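Local coordinates for protein agglutinin alpha chain (Artocarpus integer, PDB 4R6R) that binds D-galactose, including the T-antigen disaccharide Gal-beta1,3-GalNAc, as a tetrameric plant lectin with a type-one beta-prism fold that recognises human IgA1, at residues Phe104-Lys117 and Gly121-Leu133. Numbering follows the deposited sequence.
Sequences FNLPIENGLIVGFK and GYWLDYFSMYLSL. With 147 (4-nitrophenyl beta-D-galactopyranoside), chain I.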
ATOM      1  N   PHE A 104       0.375 -26.897   0.728  1.00 17.64           N
ATOM      2  CA  PHE A 104       0.278 -25.473   0.292  1.00 16.32           C
ATOM      3  C   PHE A 104       1.432 -24.729   0.886  1.00 15.85           C
ATOM      4  O   PHE A 104       2.087 -25.100   1.878  1.00 16.51           O
ATOM      5  CB  PHE A 104      -1.075 -24.835   0.674  1.00 18.03           C
ATOM      6  CG  PHE A 104      -1.210 -24.620   2.136  1.00 20.50           C
ATOM      7  CD1 PHE A 104      -0.756 -23.405   2.714  1.00 21.84           C
ATOM      8  CD2 PHE A 104      -1.713 -25.628   2.965  1.00 20.58           C
ATOM      9  CE1 PHE A 104      -0.793 -23.227   4.086  1.00 23.00           C
ATOM     10  CE2 PHE A 104      -1.792 -25.416   4.351  1.00 21.25           C
ATOM     11  CZ  PHE A 104      -1.309 -24.215   4.893  1.00 23.99           C
ATOM     12  N   ASN A 105       1.741 -23.615   0.226  1.00 16.53           N
ATOM     13  CA  ASN A 105       2.772 -22.727   0.748  1.00 17.30           C
ATOM     14  C   ASN A 105       2.583 -21.291   0.290  1.00 17.74           C
ATOM     15  O   ASN A 105       2.179 -21.034  -0.877  1.00 17.53           O
ATOM     16  CB  ASN A 105       4.176 -23.201   0.480  1.00 21.59           C
ATOM     17  CG  ASN A 105       4.530 -23.142  -0.975  1.00 22.54           C
ATOM     18  OD1 ASN A 105       5.645 -22.757  -1.311  1.00 34.72           O
ATOM     19  ND2 ASN A 105       3.613 -23.555  -1.859  1.00 23.59           N
ATOM     20  N   LEU A 106       2.784 -20.396   1.245  1.00 15.47           N
ATOM     21  CA  LEU A 106       2.793 -18.954   0.947  1.00 14.59           C
ATOM     22  C   LEU A 106       4.149 -18.451   1.390  1.00 14.79           C
ATOM     23  O   LEU A 106       4.304 -18.055   2.533  1.00 15.31           O
ATOM     24  CB  LEU A 106       1.636 -18.243   1.685  1.00 15.91           C
ATOM     25  CG  LEU A 106       1.307 -16.776   1.300  1.00 16.84           C
ATOM     26  CD1 LEU A 106       2.218 -15.695   1.798  1.00 21.09           C
ATOM     27  CD2 LEU A 106       1.079 -16.594  -0.193  1.00 16.36           C
ATOM     28  N   PRO A 107       5.141 -18.410   0.487  1.00 13.78           N
ATOM     29  CA  PRO A 107       6.439 -17.739   0.705  1.00 14.10           C
ATOM     30  C   PRO A 107       6.269 -16.249   0.366  1.00 15.25           C
ATOM     31  O   PRO A 107       5.451 -15.881  -0.490  1.00 14.85           O
ATOM     32  CB  PRO A 107       7.381 -18.396  -0.298  1.00 15.95           C
ATOM     33  CG  PRO A 107       6.537 -19.258  -1.132  1.00 16.47           C
ATOM     34  CD  PRO A 107       5.085 -19.013  -0.861  1.00 16.34           C
ATOM     35  N   ILE A 108       6.937 -15.419   1.141  1.00 15.20           N
ATOM     36  CA  ILE A 108       6.881 -13.945   0.945  1.00 14.98           C
ATOM     37  C   ILE A 108       8.285 -13.445   0.611  1.00 17.04           C
ATOM     38  O   ILE A 108       9.234 -13.638   1.358  1.00 16.36           O
ATOM     39  CB  ILE A 108       6.340 -13.242   2.199  1.00 15.59           C
ATOM     40  CG1 ILE A 108       4.929 -13.777   2.512  1.00 16.02           C
ATOM     41  CG2 ILE A 108       6.330 -11.718   1.969  1.00 17.16           C
ATOM     42  CD1 ILE A 108       4.487 -13.500   3.907  1.00 18.33           C
ATOM     43  N   GLU A 109       8.449 -12.836  -0.564  1.00 15.29           N
ATOM     44  CA  GLU A 109       9.700 -12.162  -0.896  1.00 17.39           C
ATOM     45  C   GLU A 109       9.753 -10.752  -0.374  1.00 15.97           C
ATOM     46  O   GLU A 109      10.864 -10.263   0.003  1.00 18.32           O
ATOM     47  CB  GLU A 109       9.813 -12.088  -2.425  1.00 18.46           C
ATOM     48  CG  GLU A 109      10.090 -13.393  -3.096  1.00 21.31           C
ATOM     49  CD  GLU A 109      10.715 -13.166  -4.495  1.00 24.68           C
ATOM     50  OE1 GLU A 109      10.533 -14.040  -5.297  1.00 25.26           O
ATOM     51  OE2 GLU A 109      11.414 -12.143  -4.753  1.00 25.39           O
ATOM     52  N   ASN A 110       8.609 -10.073  -0.352  1.00 14.05           N
ATOM     53  CA  ASN A 110       8.560  -8.737   0.204  1.00 14.71           C
ATOM     54  C   ASN A 110       7.221  -8.474   0.772  1.00 13.39           C
ATOM     55  O   ASN A 110       6.157  -8.716   0.167  1.00 14.60           O
ATOM     56  CB  ASN A 110       8.869  -7.692  -0.906  1.00 15.97           C
ATOM     57  CG  ASN A 110       9.225  -6.339  -0.313  1.00 15.76           C
ATOM     58  OD1 ASN A 110      10.072  -6.235   0.563  1.00 18.97           O
ATOM     59  ND2 ASN A 110       8.570  -5.310  -0.767  1.00 18.80           N
ATOM     60  N   GLY A 111       7.249  -8.026   2.040  1.00 14.42           N
ATOM     61  CA  GLY A 111       5.994  -7.756   2.717  1.00 14.14           C
ATOM     62  C   GLY A 111       5.926  -8.589   3.996  1.00 13.80           C
ATOM     63  O   GLY A 111       6.824  -9.358   4.314  1.00 13.57           O
ATOM     64  N   LEU A 112       4.790  -8.405   4.720  1.00 13.42           N
ATOM     65  CA  LEU A 112       4.605  -8.950   6.052  1.00 13.23           C
ATOM     66  C   LEU A 112       3.152  -9.488   6.162  1.00 12.25           C
ATOM     67  O   LEU A 112       2.160  -8.890   5.672  1.00 12.75           O
ATOM     68  CB  LEU A 112       4.734  -7.868   7.147  1.00 13.71           C
ATOM     69  CG  LEU A 112       6.152  -7.308   7.272  1.00 14.23           C
ATOM     70  CD1 LEU A 112       6.007  -6.040   8.076  1.00 17.31           C
ATOM     71  CD2 LEU A 112       7.099  -8.306   7.914  1.00 14.96           C
ATOM     72  N   ILE A 113       3.026 -10.610   6.927  1.00 12.72           N
ATOM     73  CA  ILE A 113       1.714 -11.073   7.361  1.00 13.38           C
ATOM     74  C   ILE A 113       1.316 -10.196   8.543  1.00 13.24           C
ATOM     75  O   ILE A 113       2.071 -10.053   9.492  1.00 13.48           O
ATOM     76  CB  ILE A 113       1.842 -12.523   7.857  1.00 13.11           C
ATOM     77  CG1 ILE A 113       2.262 -13.416   6.717  1.00 15.03           C
ATOM     78  CG2 ILE A 113       0.450 -12.994   8.351  1.00 13.63           C
ATOM     79  CD1 ILE A 113       2.796 -14.811   7.126  1.00 17.30           C
ATOM     80  N   VAL A 114       0.130  -9.622   8.452  1.00 12.11           N
ATOM     81  CA  VAL A 114      -0.388  -8.685   9.475  1.00 13.25           C
ATOM     82  C   VAL A 114      -1.726  -9.053  10.065  1.00 13.66           C
ATOM     83  O   VAL A 114      -2.291  -8.279  10.848  1.00 13.07           O
ATOM     84  CB  VAL A 114      -0.374  -7.217   8.980  1.00 12.77           C
ATOM     85  CG1 VAL A 114       1.099  -6.749   8.728  1.00 15.55           C
ATOM     86  CG2 VAL A 114      -1.264  -7.063   7.744  1.00 13.65           C
ATOM     87  N   GLY A 115      -2.259 -10.252   9.748  1.00 11.79           N
ATOM     88  CA  GLY A 115      -3.569 -10.614  10.226  1.00 12.03           C
ATOM     89  C   GLY A 115      -3.922 -11.972   9.728  1.00 11.65           C
ATOM     90  O   GLY A 115      -3.434 -12.435   8.687  1.00 10.86           O
ATOM     91  N   PHE A 116      -4.795 -12.634  10.494  1.00 12.24           N
ATOM     92  CA  PHE A 116      -5.357 -13.956  10.135  1.00 12.56           C
ATOM     93  C   PHE A 116      -6.873 -13.915  10.234  1.00 14.40           C
ATOM     94  O   PHE A 116      -7.431 -13.230  11.089  1.00 13.77           O
ATOM     95  CB  PHE A 116      -4.835 -15.060  11.052  1.00 12.90           C
ATOM     96  CG  PHE A 116      -3.389 -15.387  10.884  1.00 11.29           C
ATOM     97  CD1 PHE A 116      -2.395 -14.695  11.616  1.00 11.89           C
ATOM     98  CD2 PHE A 116      -2.965 -16.389  10.028  1.00 12.77           C
ATOM     99  CE1 PHE A 116      -1.008 -14.954  11.496  1.00 13.40           C
ATOM    100  CE2 PHE A 116      -1.567 -16.675   9.926  1.00 12.09           C
ATOM    101  CZ  PHE A 116      -0.572 -15.974  10.636  1.00 12.78           C
ATOM    102  N   LYS A 117      -7.514 -14.699   9.383  1.00 13.61           N
ATOM    103  CA  LYS A 117      -8.945 -14.949   9.506  1.00 13.19           C
ATOM    104  C   LYS A 117      -9.111 -16.411   9.088  1.00 14.26           C
ATOM    105  O   LYS A 117      -8.229 -17.016   8.435  1.00 14.30           O
ATOM    106  CB  LYS A 117      -9.815 -14.015   8.638  1.00 16.09           C
ATOM    107  CG  LYS A 117      -9.372 -14.023   7.156  1.00 15.63           C
ATOM    108  CD  LYS A 117     -10.062 -12.986   6.261  1.00 20.94           C
ATOM    109  CE  LYS A 117     -11.535 -13.293   6.183  1.00 24.07           C
ATOM    110  NZ  LYS A 117     -11.784 -14.495   5.336  1.00 30.91           N
ATOM    111  N   GLY A 121     -13.669 -25.505  13.617  1.00 15.03           N
ATOM    112  CA  GLY A 121     -14.754 -26.378  14.141  1.00 16.86           C
ATOM    113  C   GLY A 121     -14.091 -27.360  15.116  1.00 15.20           C
ATOM    114  O   GLY A 121     -13.458 -26.965  16.118  1.00 16.15           O
ATOM    115  N   TYR A 122     -14.133 -28.681  14.828  1.00 14.91           N
ATOM    116  CA  TYR A 122     -13.245 -29.602  15.596  1.00 16.73           C
ATOM    117  C   TYR A 122     -11.778 -29.208  15.308  1.00 15.70           C
ATOM    118  O   TYR A 122     -10.887 -29.336  16.174  1.00 15.42           O
ATOM    119  CB  TYR A 122     -13.501 -31.074  15.158  1.00 18.10           C
ATOM    120  CG  TYR A 122     -14.754 -31.713  15.782  1.00 20.11           C
ATOM    121  CD1 TYR A 122     -15.795 -30.956  16.247  1.00 18.73           C
ATOM    122  CD2 TYR A 122     -14.790 -33.089  15.999  1.00 23.75           C
ATOM    123  CE1 TYR A 122     -16.926 -31.517  16.828  1.00 21.38           C
ATOM    124  CE2 TYR A 122     -15.901 -33.670  16.621  1.00 25.03           C
ATOM    125  CZ  TYR A 122     -16.944 -32.871  17.011  1.00 25.40           C
ATOM    126  OH  TYR A 122     -18.060 -33.420  17.626  1.00 27.11           O
ATOM    127  N   TRP A 123     -11.535 -28.874  14.037  1.00 15.57           N
ATOM    128  CA  TRP A 123     -10.152 -28.488  13.599  1.00 14.10           C
ATOM    129  C   TRP A 123     -10.225 -27.148  12.847  1.00 13.96           C
ATOM    130  O   TRP A 123     -11.296 -26.655  12.473  1.00 14.66           O
ATOM    131  CB  TRP A 123      -9.443 -29.566  12.753  1.00 14.51           C
ATOM    132  CG  TRP A 123      -9.481 -30.843  13.523  1.00 14.12           C
ATOM    133  CD1 TRP A 123      -8.703 -31.188  14.629  1.00 17.05           C
ATOM    134  CD2 TRP A 123     -10.469 -31.921  13.359  1.00 15.76           C
ATOM    135  NE1 TRP A 123      -9.137 -32.416  15.121  1.00 16.36           N
ATOM    136  CE2 TRP A 123     -10.174 -32.895  14.378  1.00 16.87           C
ATOM    137  CE3 TRP A 123     -11.560 -32.131  12.510  1.00 15.75           C
ATOM    138  CZ2 TRP A 123     -10.942 -34.078  14.538  1.00 16.76           C
ATOM    139  CZ3 TRP A 123     -12.295 -33.344  12.648  1.00 18.75           C
ATOM    140  CH2 TRP A 123     -11.986 -34.267  13.644  1.00 18.22           C
ATOM    141  N   LEU A 124      -9.031 -26.573  12.593  1.00 14.30           N
ATOM    142  CA  LEU A 124      -8.901 -25.402  11.729  1.00 14.92           C
ATOM    143  C   LEU A 124      -9.365 -25.837  10.324  1.00 13.58           C
ATOM    144  O   LEU A 124      -8.740 -26.639   9.663  1.00 14.35           O
ATOM    145  CB  LEU A 124      -7.435 -24.955  11.717  1.00 14.03           C
ATOM    146  CG  LEU A 124      -7.125 -23.702  10.817  1.00 11.83           C
ATOM    147  CD1 LEU A 124      -7.937 -22.490  11.218  1.00 13.32           C
ATOM    148  CD2 LEU A 124      -5.598 -23.447  10.886  1.00 13.15           C
ATOM    149  N   ASP A 125     -10.458 -25.236   9.888  1.00 14.60           N
ATOM    150  CA  ASP A 125     -11.041 -25.599   8.599  1.00 15.41           C
ATOM    151  C   ASP A 125     -10.331 -24.937   7.448  1.00 14.29           C
ATOM    152  O   ASP A 125     -10.071 -25.570   6.450  1.00 15.71           O
ATOM    153  CB  ASP A 125     -12.527 -25.179   8.543  1.00 17.03           C
ATOM    154  CG  ASP A 125     -13.371 -25.787   9.689  1.00 19.35           C
ATOM    155  OD1 ASP A 125     -13.299 -27.031   9.800  1.00 19.52           O
ATOM    156  OD2 ASP A 125     -14.015 -25.025  10.464  1.00 23.36           O
ATOM    157  N   TYR A 126     -10.015 -23.637   7.622  1.00 14.36           N
ATOM    158  CA  TYR A 126      -9.395 -22.900   6.528  1.00 14.14           C
ATOM    159  C   TYR A 126      -8.891 -21.649   7.206  1.00 12.36           C
ATOM    160  O   TYR A 126      -9.349 -21.261   8.296  1.00 13.25           O
ATOM    161  CB  TYR A 126     -10.374 -22.612   5.317  1.00 15.79           C
ATOM    162  CG  TYR A 126     -11.575 -21.831   5.668  1.00 16.30           C
ATOM    163  CD1 TYR A 126     -11.525 -20.447   5.881  1.00 17.87           C
ATOM    164  CD2 TYR A 126     -12.840 -22.480   5.775  1.00 20.23           C
ATOM    165  CE1 TYR A 126     -12.663 -19.737   6.253  1.00 19.70           C
ATOM    166  CE2 TYR A 126     -13.981 -21.778   6.136  1.00 21.28           C
ATOM    167  CZ  TYR A 126     -13.903 -20.420   6.364  1.00 20.61           C
ATOM    168  OH  TYR A 126     -15.057 -19.743   6.711  1.00 27.21           O
ATOM    169  N   PHE A 127      -7.987 -20.971   6.481  1.00 14.57           N
ATOM    170  CA  PHE A 127      -7.551 -19.640   6.926  1.00 13.59           C
ATOM    171  C   PHE A 127      -7.030 -18.842   5.754  1.00 12.99           C
ATOM    172  O   PHE A 127      -6.738 -19.399   4.675  1.00 12.94           O
ATOM    173  CB  PHE A 127      -6.449 -19.730   8.015  1.00 14.24           C
ATOM    174  CG  PHE A 127      -5.087 -20.108   7.483  1.00 13.23           C
ATOM    175  CD1 PHE A 127      -4.786 -21.409   7.118  1.00 14.66           C
ATOM    176  CD2 PHE A 127      -4.072 -19.164   7.304  1.00 14.14           C
ATOM    177  CE1 PHE A 127      -3.545 -21.748   6.558  1.00 15.01           C
ATOM    178  CE2 PHE A 127      -2.826 -19.520   6.839  1.00 16.85           C
ATOM    179  CZ  PHE A 127      -2.535 -20.801   6.399  1.00 16.80           C
ATOM    180  N   SER A 128      -7.037 -17.519   5.970  1.00 12.50           N
ATOM    181  CA  SER A 128      -6.438 -16.571   5.032  1.00 13.43           C
ATOM    182  C   SER A 128      -5.531 -15.639   5.814  1.00 12.93           C
ATOM    183  O   SER A 128      -5.617 -15.546   7.045  1.00 13.22           O
ATOM    184  CB  SER A 128      -7.497 -15.773   4.336  1.00 14.09           C
ATOM    185  OG  SER A 128      -8.409 -16.636   3.619  1.00 15.20           O
ATOM    186  N   MET A 129      -4.676 -14.884   5.099  1.00 12.64           N
ATOM    187  CA  MET A 129      -3.719 -13.977   5.712  1.00 12.96           C
ATOM    188  C   MET A 129      -3.817 -12.586   5.061  1.00 12.65           C
ATOM    189  O   MET A 129      -3.911 -12.457   3.827  1.00 13.52           O
ATOM    190  CB  MET A 129      -2.332 -14.504   5.553  1.00 13.94           C
ATOM    191  CG  MET A 129      -2.154 -15.833   6.336  1.00 13.51           C
ATOM    192  SD  MET A 129      -0.500 -16.481   6.314  1.00 16.61           S
ATOM    193  CE  MET A 129      -0.390 -17.097   4.653  1.00 22.65           C
ATOM    194  N   TYR A 130      -3.836 -11.578   5.913  1.00 12.52           N
ATOM    195  CA  TYR A 130      -3.707 -10.194   5.478  1.00 12.39           C
ATOM    196  C   TYR A 130      -2.250  -9.953   5.300  1.00 11.70           C
ATOM    197  O   TYR A 130      -1.418 -10.331   6.130  1.00 13.84           O
ATOM    198  CB  TYR A 130      -4.118  -9.276   6.626  1.00 12.11           C
ATOM    199  CG  TYR A 130      -5.605  -9.290   6.877  1.00 12.17           C
ATOM    200  CD1 TYR A 130      -6.228 -10.323   7.668  1.00 13.43           C
ATOM    201  CD2 TYR A 130      -6.429  -8.255   6.443  1.00 13.43           C
ATOM    202  CE1 TYR A 130      -7.607 -10.308   7.954  1.00 14.22           C
ATOM    203  CE2 TYR A 130      -7.788  -8.208   6.753  1.00 14.86           C
ATOM    204  CZ  TYR A 130      -8.383  -9.235   7.527  1.00 13.75           C
ATOM    205  OH  TYR A 130      -9.704  -9.153   7.795  1.00 17.33           O
ATOM    206  N   LEU A 131      -1.876  -9.312   4.147  1.00 11.47           N
ATOM    207  CA  LEU A 131      -0.455  -8.953   3.869  1.00 12.01           C
ATOM    208  C   LEU A 131      -0.344  -7.448   3.670  1.00 13.13           C
ATOM    209  O   LEU A 131      -1.277  -6.808   3.098  1.00 15.99           O
ATOM    210  CB  LEU A 131       0.020  -9.563   2.528  1.00 12.03           C
ATOM    211  CG  LEU A 131      -0.115 -11.093   2.451  1.00 13.31           C
ATOM    212  CD1 LEU A 131       0.330 -11.599   1.053  1.00 13.85           C
ATOM    213  CD2 LEU A 131       0.697 -11.755   3.542  1.00 14.36           C
ATOM    214  N   SER A 132       0.807  -6.922   4.135  1.00 12.80           N
ATOM    215  CA  SER A 132       1.071  -5.491   3.953  1.00 16.40           C
ATOM    216  C   SER A 132       2.549  -5.256   3.831  1.00 17.33           C
ATOM    217  O   SER A 132       3.363  -6.057   4.248  1.00 18.09           O
ATOM    218  CB  SER A 132       0.447  -4.742   5.145  1.00 17.64           C
ATOM    219  OG  SER A 132       0.519  -3.299   4.880  1.00 22.19           O
ATOM    220  N   LEU A 133       2.902  -4.070   3.349  1.00 18.89           N
ATOM    221  CA  LEU A 133       4.250  -3.604   3.511  1.00 21.16           C
ATOM    222  C   LEU A 133       4.102  -2.948   4.870  1.00 24.31           C
ATOM    223  O   LEU A 133       3.008  -2.864   5.476  1.00 30.06           O
ATOM    224  CB  LEU A 133       4.552  -2.547   2.423  1.00 20.72           C
ATOM    225  CG  LEU A 133       4.509  -3.041   0.962  1.00 22.98           C
ATOM    226  CD1 LEU A 133       4.589  -1.823   0.023  1.00 27.07           C
ATOM    227  CD2 LEU A 133       5.628  -4.011   0.702  1.00 25.53           C
ATOM    228  OXT LEU A 133       5.085  -2.583   5.379  1.00 24.02           O
TER
HETATM  229  C1  147 I 201     -17.572 -29.640  12.717  1.00 34.40           C
HETATM  230  C2  147 I 201     -18.336 -28.526  11.950  1.00 34.24           C
HETATM  231  O2  147 I 201     -19.782 -28.698  11.974  1.00 37.62           O
HETATM  232  C3  147 I 201     -17.869 -28.434  10.487  1.00 32.60           C
HETATM  233  O3  147 I 201     -18.464 -27.256   9.902  1.00 34.36           O
HETATM  234  C4  147 I 201     -16.275 -28.350  10.458  1.00 28.15           C
HETATM  235  O4  147 I 201     -15.983 -27.113  11.074  1.00 25.33           O
HETATM  236  C5  147 I 201     -15.667 -29.550  11.325  1.00 27.24           C
HETATM  237  C6  147 I 201     -14.155 -29.807  11.122  1.00 24.21           C
HETATM  238  O6  147 I 201     -13.335 -28.857  11.834  1.00 19.08           O
HETATM  239  O5  147 I 201     -16.079 -29.445  12.714  1.00 26.49           O
HETATM  240  O1  147 I 201     -18.175 -29.726  14.033  1.00 39.24           O
HETATM  241  O   HOH W   1     -10.332 -17.315   5.534  1.00 24.85           O
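Met129 of strand 124-132 reaches from its own sheet across to strand 104-108, touching both arms of segment 104-117. Its CB lies 3.9 Å from Gly115 O, and CG packs 3.7 Å from Phe116 CE2. The sulfur forms an oblique Met-aromatic contact with the Phe116 ring and also meets Ile113, Met129 SD to Ile113 CD1 3.8 Å. A bend at the last torsion (chi3 -74°) then carries the methyl CE to Leu106, where the two side chains meet tip to tip, Met129 CE to Leu106 CG 3.8 Å. Farther along the strand the Phe127 ring meets that of Phe104 obliquely, Phe127 CE1 to Phe104 CZ 3.7 Å, the two planes inclined at 62°, and runs side by side with Phe116. The backbones of 112-117 and 124-132 pair as an antiparallel hairpin. Val114 N donates almost straight to Tyr130 O, whereas Tyr130 N approaches Gly115 O from above the carbonyl plane. Here Tyr130 presses its ring edge against glycine backbone, Tyr130 CD1 to Gly115 C 3.5 Å. Beyond it, Lys117 CD packs 4.0 Å from Tyr130 CE1, and a water joins Lys117 NZ to Ser128 OG, both of which have Glu109 of a second subunit as their strongest polar partner. At the hairpin's sugar end, Tyr122 N donates to O5 of the galactoside and Trp123 N to O6. The O6 hydroxyl in turn donates to Asp125 OD1, while Ser119 holds the other carboxylate oxygen. The chain turns a corner at Glu109, placing 104-108 beside strand 65-75 in another sheet of the beta-prism; 112-117 lies between strands 2-5 and 124-132, and the latter's outer edge continues the sheet with a strand of the bound peptide.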